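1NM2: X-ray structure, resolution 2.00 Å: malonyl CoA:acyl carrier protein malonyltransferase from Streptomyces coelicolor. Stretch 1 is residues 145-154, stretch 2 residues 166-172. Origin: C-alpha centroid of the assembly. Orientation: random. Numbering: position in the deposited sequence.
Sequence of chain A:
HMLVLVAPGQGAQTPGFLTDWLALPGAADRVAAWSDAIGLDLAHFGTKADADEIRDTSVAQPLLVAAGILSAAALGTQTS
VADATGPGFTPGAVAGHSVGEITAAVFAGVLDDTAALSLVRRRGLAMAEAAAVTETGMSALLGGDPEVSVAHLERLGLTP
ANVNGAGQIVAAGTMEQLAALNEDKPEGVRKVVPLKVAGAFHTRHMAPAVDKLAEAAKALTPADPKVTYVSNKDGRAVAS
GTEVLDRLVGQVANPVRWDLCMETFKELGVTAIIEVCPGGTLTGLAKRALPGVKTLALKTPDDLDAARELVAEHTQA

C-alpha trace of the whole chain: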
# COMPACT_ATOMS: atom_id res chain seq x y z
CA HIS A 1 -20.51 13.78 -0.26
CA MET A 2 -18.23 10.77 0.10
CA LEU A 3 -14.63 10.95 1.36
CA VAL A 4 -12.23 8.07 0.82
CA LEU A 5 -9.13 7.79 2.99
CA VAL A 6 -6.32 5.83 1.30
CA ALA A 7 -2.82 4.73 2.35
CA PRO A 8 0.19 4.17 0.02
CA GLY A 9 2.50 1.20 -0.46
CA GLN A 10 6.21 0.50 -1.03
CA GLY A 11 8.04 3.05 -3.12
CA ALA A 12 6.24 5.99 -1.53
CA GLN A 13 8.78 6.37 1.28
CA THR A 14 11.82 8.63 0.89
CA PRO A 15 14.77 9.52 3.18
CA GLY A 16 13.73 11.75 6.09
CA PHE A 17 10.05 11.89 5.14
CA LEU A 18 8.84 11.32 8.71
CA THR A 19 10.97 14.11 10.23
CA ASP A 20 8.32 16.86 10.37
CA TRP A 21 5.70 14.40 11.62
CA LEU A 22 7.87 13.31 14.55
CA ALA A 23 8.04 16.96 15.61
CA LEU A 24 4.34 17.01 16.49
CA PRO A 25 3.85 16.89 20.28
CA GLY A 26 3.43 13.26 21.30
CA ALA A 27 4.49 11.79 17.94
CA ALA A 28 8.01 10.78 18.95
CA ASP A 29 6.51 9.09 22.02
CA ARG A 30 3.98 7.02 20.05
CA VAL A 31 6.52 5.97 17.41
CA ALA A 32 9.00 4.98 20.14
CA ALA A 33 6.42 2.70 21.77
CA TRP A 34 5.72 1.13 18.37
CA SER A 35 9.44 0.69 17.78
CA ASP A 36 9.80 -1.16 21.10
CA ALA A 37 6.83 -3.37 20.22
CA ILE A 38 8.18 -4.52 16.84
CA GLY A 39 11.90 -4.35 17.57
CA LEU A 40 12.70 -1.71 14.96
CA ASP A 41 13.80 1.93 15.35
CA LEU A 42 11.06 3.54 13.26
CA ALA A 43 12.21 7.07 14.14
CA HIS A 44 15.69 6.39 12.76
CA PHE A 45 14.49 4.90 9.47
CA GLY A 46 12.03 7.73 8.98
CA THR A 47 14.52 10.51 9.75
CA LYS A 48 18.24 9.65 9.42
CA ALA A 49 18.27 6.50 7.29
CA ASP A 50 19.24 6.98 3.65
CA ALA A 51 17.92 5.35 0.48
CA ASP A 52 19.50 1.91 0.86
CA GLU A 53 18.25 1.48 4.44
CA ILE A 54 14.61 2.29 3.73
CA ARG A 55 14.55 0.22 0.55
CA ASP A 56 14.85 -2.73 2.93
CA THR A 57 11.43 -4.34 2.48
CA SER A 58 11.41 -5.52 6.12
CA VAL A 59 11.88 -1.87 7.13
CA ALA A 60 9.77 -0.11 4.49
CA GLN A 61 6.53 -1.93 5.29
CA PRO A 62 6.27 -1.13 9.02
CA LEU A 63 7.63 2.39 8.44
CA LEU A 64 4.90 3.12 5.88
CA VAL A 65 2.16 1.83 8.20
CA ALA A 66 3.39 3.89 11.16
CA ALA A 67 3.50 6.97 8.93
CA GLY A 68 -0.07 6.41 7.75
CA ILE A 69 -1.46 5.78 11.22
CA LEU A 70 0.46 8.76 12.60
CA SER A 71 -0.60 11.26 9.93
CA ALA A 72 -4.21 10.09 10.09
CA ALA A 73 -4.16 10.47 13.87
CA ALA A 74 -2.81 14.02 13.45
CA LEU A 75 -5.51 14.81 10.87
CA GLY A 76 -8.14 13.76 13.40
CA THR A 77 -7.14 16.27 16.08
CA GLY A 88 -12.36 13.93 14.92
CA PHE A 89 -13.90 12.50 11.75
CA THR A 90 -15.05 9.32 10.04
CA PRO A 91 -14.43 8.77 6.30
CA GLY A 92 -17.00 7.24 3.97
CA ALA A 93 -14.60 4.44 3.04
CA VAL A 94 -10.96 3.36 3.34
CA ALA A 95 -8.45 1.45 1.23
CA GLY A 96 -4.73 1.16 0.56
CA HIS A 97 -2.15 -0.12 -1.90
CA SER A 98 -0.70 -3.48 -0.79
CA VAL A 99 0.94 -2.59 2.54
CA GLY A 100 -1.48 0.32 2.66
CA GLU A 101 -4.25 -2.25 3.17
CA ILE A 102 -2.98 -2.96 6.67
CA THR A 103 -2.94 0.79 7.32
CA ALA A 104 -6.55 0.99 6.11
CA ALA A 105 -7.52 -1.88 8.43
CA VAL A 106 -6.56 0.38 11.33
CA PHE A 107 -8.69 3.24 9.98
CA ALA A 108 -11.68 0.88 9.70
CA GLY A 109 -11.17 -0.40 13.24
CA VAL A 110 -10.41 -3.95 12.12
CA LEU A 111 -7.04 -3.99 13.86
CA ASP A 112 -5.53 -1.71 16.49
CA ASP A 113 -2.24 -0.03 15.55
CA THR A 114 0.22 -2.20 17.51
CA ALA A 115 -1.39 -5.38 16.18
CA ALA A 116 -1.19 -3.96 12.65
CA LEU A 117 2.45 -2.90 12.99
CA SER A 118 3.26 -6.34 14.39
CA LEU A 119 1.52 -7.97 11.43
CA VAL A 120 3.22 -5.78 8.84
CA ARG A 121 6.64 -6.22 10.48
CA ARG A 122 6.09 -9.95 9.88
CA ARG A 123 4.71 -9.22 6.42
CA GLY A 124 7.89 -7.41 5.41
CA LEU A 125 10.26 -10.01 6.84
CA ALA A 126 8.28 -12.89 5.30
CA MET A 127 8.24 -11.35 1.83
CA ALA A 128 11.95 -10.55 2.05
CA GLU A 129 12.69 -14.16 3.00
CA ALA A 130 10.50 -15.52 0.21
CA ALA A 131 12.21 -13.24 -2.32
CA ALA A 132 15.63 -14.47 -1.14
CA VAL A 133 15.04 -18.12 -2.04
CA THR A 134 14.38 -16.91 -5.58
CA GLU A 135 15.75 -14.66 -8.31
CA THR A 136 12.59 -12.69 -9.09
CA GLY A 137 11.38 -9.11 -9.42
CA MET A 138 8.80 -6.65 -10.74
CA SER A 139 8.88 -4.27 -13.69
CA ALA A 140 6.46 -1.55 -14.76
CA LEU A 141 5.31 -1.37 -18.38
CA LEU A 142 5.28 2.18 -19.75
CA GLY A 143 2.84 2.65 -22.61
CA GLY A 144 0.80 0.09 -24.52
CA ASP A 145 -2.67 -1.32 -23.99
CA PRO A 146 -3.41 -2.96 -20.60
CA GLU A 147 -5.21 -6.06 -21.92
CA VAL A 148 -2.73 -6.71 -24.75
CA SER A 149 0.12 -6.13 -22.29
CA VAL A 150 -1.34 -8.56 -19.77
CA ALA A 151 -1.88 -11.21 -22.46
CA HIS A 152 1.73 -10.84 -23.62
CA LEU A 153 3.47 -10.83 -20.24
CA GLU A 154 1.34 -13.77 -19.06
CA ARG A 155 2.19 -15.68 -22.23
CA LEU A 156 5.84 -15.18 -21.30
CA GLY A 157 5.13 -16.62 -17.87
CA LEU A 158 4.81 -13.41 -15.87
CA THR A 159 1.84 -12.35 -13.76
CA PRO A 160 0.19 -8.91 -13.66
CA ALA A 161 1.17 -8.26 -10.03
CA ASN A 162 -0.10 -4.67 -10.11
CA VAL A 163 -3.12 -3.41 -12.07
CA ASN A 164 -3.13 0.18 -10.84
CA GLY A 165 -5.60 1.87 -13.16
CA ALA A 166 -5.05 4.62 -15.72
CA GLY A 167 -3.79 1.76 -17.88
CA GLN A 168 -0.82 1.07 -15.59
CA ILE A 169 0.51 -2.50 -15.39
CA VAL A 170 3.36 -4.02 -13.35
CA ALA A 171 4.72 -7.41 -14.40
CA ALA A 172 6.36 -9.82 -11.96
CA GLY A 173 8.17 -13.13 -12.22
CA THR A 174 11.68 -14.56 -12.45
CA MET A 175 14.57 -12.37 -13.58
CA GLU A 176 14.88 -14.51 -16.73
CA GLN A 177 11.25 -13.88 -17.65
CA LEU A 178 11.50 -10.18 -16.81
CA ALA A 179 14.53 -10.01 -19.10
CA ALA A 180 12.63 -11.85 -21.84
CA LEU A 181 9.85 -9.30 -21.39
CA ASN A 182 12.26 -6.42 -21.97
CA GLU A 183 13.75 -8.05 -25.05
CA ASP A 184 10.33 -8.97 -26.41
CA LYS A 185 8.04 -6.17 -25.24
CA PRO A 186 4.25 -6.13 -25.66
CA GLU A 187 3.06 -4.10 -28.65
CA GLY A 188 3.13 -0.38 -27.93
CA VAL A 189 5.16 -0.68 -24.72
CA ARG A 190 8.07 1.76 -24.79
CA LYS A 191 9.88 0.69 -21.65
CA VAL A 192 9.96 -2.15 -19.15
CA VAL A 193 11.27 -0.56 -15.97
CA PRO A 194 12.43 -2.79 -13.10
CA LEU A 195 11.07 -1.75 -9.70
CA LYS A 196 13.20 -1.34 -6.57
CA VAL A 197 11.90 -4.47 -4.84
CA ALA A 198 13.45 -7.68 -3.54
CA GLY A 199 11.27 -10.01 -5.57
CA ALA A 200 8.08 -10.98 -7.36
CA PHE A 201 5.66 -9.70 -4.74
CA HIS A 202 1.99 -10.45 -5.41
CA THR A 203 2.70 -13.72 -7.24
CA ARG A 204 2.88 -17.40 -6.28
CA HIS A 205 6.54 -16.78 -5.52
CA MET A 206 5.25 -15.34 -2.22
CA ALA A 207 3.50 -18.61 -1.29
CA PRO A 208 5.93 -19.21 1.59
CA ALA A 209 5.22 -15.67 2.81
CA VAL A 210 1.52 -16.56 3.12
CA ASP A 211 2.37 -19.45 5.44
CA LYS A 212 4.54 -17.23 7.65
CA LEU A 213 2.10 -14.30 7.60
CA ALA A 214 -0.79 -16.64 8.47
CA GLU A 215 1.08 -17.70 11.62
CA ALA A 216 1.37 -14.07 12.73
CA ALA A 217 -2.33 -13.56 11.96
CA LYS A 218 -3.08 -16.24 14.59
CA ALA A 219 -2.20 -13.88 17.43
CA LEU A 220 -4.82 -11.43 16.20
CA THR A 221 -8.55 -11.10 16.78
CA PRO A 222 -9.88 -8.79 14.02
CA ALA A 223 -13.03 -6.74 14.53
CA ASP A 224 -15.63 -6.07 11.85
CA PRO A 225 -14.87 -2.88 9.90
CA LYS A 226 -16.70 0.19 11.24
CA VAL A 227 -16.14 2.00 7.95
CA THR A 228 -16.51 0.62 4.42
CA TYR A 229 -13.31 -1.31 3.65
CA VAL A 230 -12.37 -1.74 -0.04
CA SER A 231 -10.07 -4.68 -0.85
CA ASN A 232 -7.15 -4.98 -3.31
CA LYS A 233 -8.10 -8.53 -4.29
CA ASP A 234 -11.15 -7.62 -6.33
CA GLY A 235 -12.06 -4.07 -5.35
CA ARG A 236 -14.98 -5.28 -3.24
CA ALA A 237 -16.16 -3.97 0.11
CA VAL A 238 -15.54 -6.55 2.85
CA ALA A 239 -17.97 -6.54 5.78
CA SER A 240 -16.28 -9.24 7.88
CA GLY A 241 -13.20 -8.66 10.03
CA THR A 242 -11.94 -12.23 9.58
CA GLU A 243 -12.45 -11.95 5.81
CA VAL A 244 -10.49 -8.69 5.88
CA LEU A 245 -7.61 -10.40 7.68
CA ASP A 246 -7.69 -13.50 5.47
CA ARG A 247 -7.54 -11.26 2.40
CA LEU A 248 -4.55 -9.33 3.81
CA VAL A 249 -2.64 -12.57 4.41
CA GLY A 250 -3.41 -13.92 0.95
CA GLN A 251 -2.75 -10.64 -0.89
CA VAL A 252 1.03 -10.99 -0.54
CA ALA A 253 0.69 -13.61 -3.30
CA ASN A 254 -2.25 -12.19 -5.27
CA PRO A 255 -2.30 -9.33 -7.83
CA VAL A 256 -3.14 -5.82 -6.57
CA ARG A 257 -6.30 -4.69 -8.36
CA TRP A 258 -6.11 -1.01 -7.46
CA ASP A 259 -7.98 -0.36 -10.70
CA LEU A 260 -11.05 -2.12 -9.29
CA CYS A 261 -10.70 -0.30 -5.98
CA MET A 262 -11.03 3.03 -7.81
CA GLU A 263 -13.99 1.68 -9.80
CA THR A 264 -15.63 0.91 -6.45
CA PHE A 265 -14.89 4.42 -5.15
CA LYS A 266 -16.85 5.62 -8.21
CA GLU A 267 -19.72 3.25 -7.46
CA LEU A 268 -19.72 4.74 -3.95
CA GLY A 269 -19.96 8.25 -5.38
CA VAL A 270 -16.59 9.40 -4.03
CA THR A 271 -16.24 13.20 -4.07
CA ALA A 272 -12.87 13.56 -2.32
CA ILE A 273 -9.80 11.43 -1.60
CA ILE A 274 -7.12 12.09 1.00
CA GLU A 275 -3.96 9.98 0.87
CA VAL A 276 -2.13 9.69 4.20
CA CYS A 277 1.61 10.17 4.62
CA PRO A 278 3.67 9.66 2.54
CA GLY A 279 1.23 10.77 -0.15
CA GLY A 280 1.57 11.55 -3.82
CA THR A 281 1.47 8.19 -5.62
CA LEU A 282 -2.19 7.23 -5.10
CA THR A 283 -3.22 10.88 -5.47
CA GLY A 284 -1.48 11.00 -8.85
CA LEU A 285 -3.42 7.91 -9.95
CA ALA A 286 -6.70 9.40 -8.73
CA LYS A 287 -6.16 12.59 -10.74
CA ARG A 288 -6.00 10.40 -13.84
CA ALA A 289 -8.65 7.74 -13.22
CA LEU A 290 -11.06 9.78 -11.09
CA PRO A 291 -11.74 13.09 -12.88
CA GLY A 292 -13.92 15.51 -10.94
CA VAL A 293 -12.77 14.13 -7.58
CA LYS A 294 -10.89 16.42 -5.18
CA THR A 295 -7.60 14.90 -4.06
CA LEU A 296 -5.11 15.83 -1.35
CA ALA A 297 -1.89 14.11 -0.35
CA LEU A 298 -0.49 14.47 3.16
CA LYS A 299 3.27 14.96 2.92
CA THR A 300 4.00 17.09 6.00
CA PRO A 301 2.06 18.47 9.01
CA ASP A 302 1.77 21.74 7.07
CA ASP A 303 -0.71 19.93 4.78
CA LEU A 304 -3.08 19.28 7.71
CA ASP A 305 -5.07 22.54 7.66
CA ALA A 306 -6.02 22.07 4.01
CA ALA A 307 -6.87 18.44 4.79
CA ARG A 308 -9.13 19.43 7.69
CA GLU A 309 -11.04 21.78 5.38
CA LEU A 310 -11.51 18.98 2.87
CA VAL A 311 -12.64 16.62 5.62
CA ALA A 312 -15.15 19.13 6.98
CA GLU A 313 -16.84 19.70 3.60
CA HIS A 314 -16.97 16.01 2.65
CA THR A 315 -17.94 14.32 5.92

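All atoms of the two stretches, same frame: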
# COMPACT_ATOMS: atom_id res chain seq x y z
N ASP A 145 -1.28 -1.09 -24.38
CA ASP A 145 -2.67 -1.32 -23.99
C ASP A 145 -2.63 -2.33 -22.84
O ASP A 145 -1.93 -3.34 -22.92
CB ASP A 145 -3.46 -1.88 -25.18
CG ASP A 145 -4.86 -2.32 -24.79
OD1 ASP A 145 -5.08 -3.54 -24.59
OD2 ASP A 145 -5.75 -1.45 -24.68
N PRO A 146 -3.38 -2.06 -21.76
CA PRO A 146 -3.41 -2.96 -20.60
C PRO A 146 -3.78 -4.42 -20.85
O PRO A 146 -3.13 -5.32 -20.31
CB PRO A 146 -4.37 -2.25 -19.64
CG PRO A 146 -5.25 -1.44 -20.55
CD PRO A 146 -4.27 -0.90 -21.55
N GLU A 147 -4.81 -4.68 -21.65
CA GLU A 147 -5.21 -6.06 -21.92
C GLU A 147 -4.21 -6.80 -22.82
O GLU A 147 -3.90 -7.97 -22.58
CB GLU A 147 -6.61 -6.10 -22.53
CG GLU A 147 -7.71 -5.59 -21.60
CD GLU A 147 -7.72 -6.29 -20.25
OE1 GLU A 147 -7.30 -7.46 -20.16
OE2 GLU A 147 -8.15 -5.66 -19.26
N VAL A 148 -3.71 -6.11 -23.84
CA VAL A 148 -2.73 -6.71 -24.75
C VAL A 148 -1.44 -6.96 -23.96
O VAL A 148 -0.77 -7.98 -24.13
CB VAL A 148 -2.42 -5.78 -25.94
CG1 VAL A 148 -1.26 -6.33 -26.76
CG2 VAL A 148 -3.67 -5.63 -26.82
N SER A 149 -1.09 -6.01 -23.10
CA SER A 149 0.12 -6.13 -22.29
C SER A 149 0.02 -7.31 -21.33
O SER A 149 0.98 -8.05 -21.16
CB SER A 149 0.36 -4.85 -21.49
OG SER A 149 0.97 -3.87 -22.31
N VAL A 150 -1.13 -7.46 -20.70
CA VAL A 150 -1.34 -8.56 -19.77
C VAL A 150 -1.23 -9.89 -20.52
O VAL A 150 -0.54 -10.81 -20.08
CB VAL A 150 -2.73 -8.46 -19.09
CG1 VAL A 150 -3.05 -9.75 -18.35
CG2 VAL A 150 -2.73 -7.28 -18.13
N ALA A 151 -1.91 -9.99 -21.66
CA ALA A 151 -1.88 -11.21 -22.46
C ALA A 151 -0.44 -11.59 -22.80
O ALA A 151 -0.05 -12.74 -22.66
CB ALA A 151 -2.69 -11.01 -23.74
N HIS A 152 0.34 -10.61 -23.25
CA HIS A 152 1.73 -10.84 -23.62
C HIS A 152 2.61 -11.27 -22.45
O HIS A 152 3.27 -12.31 -22.52
CB HIS A 152 2.32 -9.58 -24.26
CG HIS A 152 3.71 -9.76 -24.79
ND1 HIS A 152 3.96 -10.27 -26.05
CD2 HIS A 152 4.92 -9.52 -24.23
CE1 HIS A 152 5.27 -10.34 -26.24
NE2 HIS A 152 5.87 -9.88 -25.15
N LEU A 153 2.64 -10.48 -21.38
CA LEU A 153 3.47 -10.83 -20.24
C LEU A 153 3.09 -12.19 -19.65
O LEU A 153 3.97 -12.97 -19.28
CB LEU A 153 3.39 -9.74 -19.16
CG LEU A 153 2.07 -9.53 -18.42
CD1 LEU A 153 2.00 -10.45 -17.21
CD2 LEU A 153 1.97 -8.07 -17.98
N GLU A 154 1.79 -12.49 -19.59
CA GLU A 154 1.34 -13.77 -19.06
C GLU A 154 1.79 -14.91 -19.97
O GLU A 154 2.14 -16.00 -19.49
CB GLU A 154 -0.18 -13.80 -18.90
CG GLU A 154 -0.69 -12.82 -17.85
CD GLU A 154 -2.17 -12.98 -17.57
OE1 GLU A 154 -2.96 -13.10 -18.54
OE2 GLU A 154 -2.55 -12.98 -16.38
N ALA A 166 -5.64 3.65 -14.81
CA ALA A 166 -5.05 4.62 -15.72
C ALA A 166 -4.18 3.86 -16.71
O ALA A 166 -3.21 4.41 -17.23
CB ALA A 166 -4.23 5.64 -14.94
N GLY A 167 -4.53 2.60 -16.95
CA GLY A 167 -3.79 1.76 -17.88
C GLY A 167 -2.45 1.24 -17.40
O GLY A 167 -1.73 0.60 -18.16
N GLN A 168 -2.11 1.50 -16.14
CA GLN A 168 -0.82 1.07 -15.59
C GLN A 168 -0.76 -0.41 -15.20
O GLN A 168 -1.65 -0.92 -14.50
CB GLN A 168 -0.45 1.94 -14.40
CG GLN A 168 0.12 3.30 -14.80
CD GLN A 168 0.39 4.20 -13.61
OE1 GLN A 168 0.76 3.73 -12.52
NE2 GLN A 168 0.23 5.50 -13.80
N ILE A 169 0.30 -1.08 -15.65
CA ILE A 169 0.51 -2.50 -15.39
C ILE A 169 1.94 -2.79 -14.90
O ILE A 169 2.92 -2.29 -15.44
CB ILE A 169 0.31 -3.35 -16.68
CG1 ILE A 169 -1.10 -3.16 -17.25
CG2 ILE A 169 0.59 -4.82 -16.38
CD1 ILE A 169 -2.20 -3.85 -16.46
N VAL A 170 2.05 -3.62 -13.86
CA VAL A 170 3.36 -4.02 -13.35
C VAL A 170 3.47 -5.53 -13.49
O VAL A 170 2.62 -6.28 -12.98
CB VAL A 170 3.55 -3.66 -11.86
CG1 VAL A 170 4.88 -4.19 -11.38
CG2 VAL A 170 3.49 -2.15 -11.67
N ALA A 171 4.50 -5.98 -14.19
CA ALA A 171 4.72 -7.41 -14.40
C ALA A 171 5.67 -7.93 -13.32
O ALA A 171 6.52 -7.20 -12.83
CB ALA A 171 5.32 -7.65 -15.78
N ALA A 172 5.52 -9.21 -12.97
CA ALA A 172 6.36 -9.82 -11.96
C ALA A 172 6.61 -11.29 -12.28
O ALA A 172 5.74 -11.98 -12.80
CB ALA A 172 5.71 -9.69 -10.58

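Ile169 lies at the centre of this contact, a buried strand residue whose CA-to-CB bond points toward the helix that begins at Pro146. Three helix residues meet it. Its CD1 lies 3.9 Å from CG2 of Val150, its CG2 lies 3.9 Å from CD2 of Leu153, and its CG1 is 4.2 Å from CB of Pro146. These are ordinary van der Waals separations. A branched, wholly apolar side chain suits the place: with chi1 and chi2 both in the m well, Ile169 spreads its carbons over partners spaced along about two turns of helix.

Those partners follow the helical repeat. Pro146, Val150 and Leu153 are separated by four and then three positions, so they recur along one flank of the helix. The helix axis runs nearly parallel to the strand, at 8° between their N-to-C directions, and the two approach to 9.0 Å, which leaves room for a single layer of interlocking side chains. Along stretch 2, alternation does the corresponding work: Ile169 and Ala171 point toward the helix, while Gln168, Val170 and Ala172 point away.

Leu153 reaches both inward-facing strand residues. Its chi angles are both p, and its CD2 touches not only Ile169 but also CB of Ala171, at 4.0 Å. Ala171 contributes just one methyl group, and the longer leucine spans the gap to it; the CA atoms of Leu153 and Ala171 are 6.9 Å apart. Val150 points sideways, yet its CG2 still reaches the end of Ile169.

Toward the beginning of the helix the backbones draw closer, with the CA of Pro146 5.5 Å from the CA of Gly167. Pro146 packs its CB against the backbone, 4.2 Å from Gly167 O. Proline fits the first turn of a helix well, because its nitrogen has no hydrogen to donate and its ring holds phi near the helical value, here -55°. Gly167 has a phi of 75°, a positive value that by itself favours glycine.

The polar edge belongs to the helix itself, for no hydrogen bond crosses between the stretches. Asp145 occupies the N-cap, its CA-to-CB bond pointing away from the strand, and its OD1 accepts a hydrogen bond from Val148 N at 3.0 Å. Aspartate is apt here because its short carboxylate can reach back to an amide of the first turn that lacks a helical carbonyl partner. The regular i to i+4 pattern then begins with Ser149 N donating to Asp145 O at 2.8 Å.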